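Local coordinates for protein lipase (PDB 4OPM) that probably hydrolyses ester bonds of lipids, as a putative lipase of the alpha/beta hydrolase fold, at residues I125-A130 and D224-L229. Residues are numbered along the deposited sequence; the frame is centred on the assembly and turned at random.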
# COMPACT_ATOMS: atom_id res chain seq x y z
N ILE A 125 2.76 6.85 3.59
CA ILE A 125 4.18 6.55 3.75
C ILE A 125 4.93 7.02 2.49
O ILE A 125 5.98 7.66 2.62
CB ILE A 125 4.40 5.03 4.04
CG1 ILE A 125 3.79 4.65 5.43
CG2 ILE A 125 5.89 4.66 3.97
CD1 ILE A 125 3.59 3.11 5.69
N ALA A 126 4.38 6.73 1.28
CA ALA A 126 5.00 7.15 0.02
C ALA A 126 5.15 8.69 -0.04
O ALA A 126 6.21 9.17 -0.44
CB ALA A 126 4.19 6.64 -1.17
N LEU A 127 4.13 9.43 0.42
CA LEU A 127 4.12 10.90 0.48
C LEU A 127 5.23 11.42 1.41
O LEU A 127 5.99 12.31 1.03
CB LEU A 127 2.75 11.43 0.94
CG LEU A 127 1.65 11.45 -0.16
CD1 LEU A 127 0.25 11.52 0.45
CD2 LEU A 127 1.86 12.59 -1.14
N LEU A 128 5.35 10.83 2.61
CA LEU A 128 6.39 11.23 3.56
C LEU A 128 7.78 10.93 2.99
O LEU A 128 8.68 11.77 3.08
CB LEU A 128 6.17 10.54 4.91
CG LEU A 128 6.80 11.19 6.14
CD1 LEU A 128 6.42 12.69 6.25
CD2 LEU A 128 6.39 10.45 7.40
N TYR A 129 7.94 9.77 2.35
CA TYR A 129 9.18 9.36 1.71
C TYR A 129 9.57 10.36 0.60
O TYR A 129 10.71 10.82 0.59
CB TYR A 129 9.03 7.94 1.13
CG TYR A 129 10.35 7.33 0.68
CD1 TYR A 129 10.92 7.69 -0.53
CD2 TYR A 129 10.98 6.36 1.45
CE1 TYR A 129 12.12 7.12 -0.96
CE2 TYR A 129 12.17 5.76 1.02
CZ TYR A 129 12.73 6.14 -0.19
OH TYR A 129 13.91 5.58 -0.61
N ALA A 130 8.61 10.72 -0.28
CA ALA A 130 8.82 11.64 -1.40
C ALA A 130 9.22 13.04 -0.93
O ALA A 130 10.03 13.70 -1.59
CB ALA A 130 7.57 11.74 -2.25
N ASP A 224 -3.24 21.74 7.40
CA ASP A 224 -2.19 22.75 7.21
C ASP A 224 -0.80 22.09 7.16
O ASP A 224 -0.01 22.39 6.27
CB ASP A 224 -2.22 23.82 8.32
CG ASP A 224 -3.21 24.95 8.10
OD1 ASP A 224 -3.81 25.01 7.00
OD2 ASP A 224 -3.37 25.78 9.01
N SER A 225 -0.54 21.14 8.08
CA SER A 225 0.72 20.37 8.13
C SER A 225 0.91 19.57 6.86
O SER A 225 2.01 19.51 6.30
CB SER A 225 0.73 19.41 9.33
OG SER A 225 0.20 19.98 10.51
N PHE A 226 -0.19 18.96 6.38
CA PHE A 226 -0.17 18.13 5.18
C PHE A 226 0.12 18.97 3.94
O PHE A 226 0.84 18.51 3.06
CB PHE A 226 -1.50 17.38 5.05
CG PHE A 226 -1.50 16.35 3.94
CD1 PHE A 226 -0.80 15.17 4.08
CD2 PHE A 226 -2.23 16.57 2.78
CE1 PHE A 226 -0.80 14.22 3.05
CE2 PHE A 226 -2.25 15.61 1.76
CZ PHE A 226 -1.52 14.45 1.90
N ALA A 227 -0.39 20.22 3.90
CA ALA A 227 -0.14 21.15 2.79
C ALA A 227 1.34 21.55 2.76
O ALA A 227 1.92 21.67 1.68
CB ALA A 227 -1.02 22.38 2.92
N VAL A 228 1.97 21.69 3.95
CA VAL A 228 3.40 22.02 4.07
C VAL A 228 4.23 20.85 3.50
O VAL A 228 5.15 21.08 2.71
CB VAL A 228 3.79 22.40 5.53
CG1 VAL A 228 5.31 22.45 5.71
CG2 VAL A 228 3.16 23.73 5.94
N LEU A 229 3.87 19.61 3.86
CA LEU A 229 4.55 18.42 3.36
C LEU A 229 4.42 18.32 1.82
O LEU A 229 5.43 18.15 1.13
CB LEU A 229 4.00 17.15 4.03
CG LEU A 229 4.36 15.79 3.37
CD1 LEU A 229 5.87 15.50 3.48
CD2 LEU A 229 3.54 14.64 3.94
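L127 meets the ring of F226 at the edge, near the ring plane. Its CD1 lies 3.7 Å from F226 CZ. The two side chains cross at about a right angle. With F226 CG anti to the backbone N (chi1 -172°), the far end of the ring, CZ and CE1, comes up to L127. This is the tight, buried part of the contact. L140 and L142 of strand 137-143 also pack on L127. F149 meets the F226 ring edge-to-face, and L256 and L259 of helix 251-259 touch it too.

L229 forms the other part with L128, which is looser and where both residues are partly exposed. The CB of L229 points toward 125-130. L229 CD1 touches L128 CD1 at 4.0 Å and lies equally far, 4.0 Å, from the backbone L127 O. L229 CD2 is 4.2 Å from L128 CD1. It is more loosely placed, 4.5 Å, from L127 CB. L128 starts off to one side, and its CD1 end then turns in to L229.

The axes of 125-130 and 224-229 pass 11.2 Å apart at 52°. At this spacing the backbones do not meet, and the contact is made mostly by side-chain ends. Helix 121-132 follows the strand 114-119 and a probable nucleophile elbow with S120, as in alpha/beta hydrolases. Helix 223-231 leads into strand 237-242. Through L127, which rests on strand 137-143, the contact joins helix 223-231 to a helix packed on the central sheet of this fold. Side chain meets side chain through apolar carbons, and the backbone L127 O faces a methyl group and not a donor. The pairing therefore probably rests on shape and hydrophobic burial.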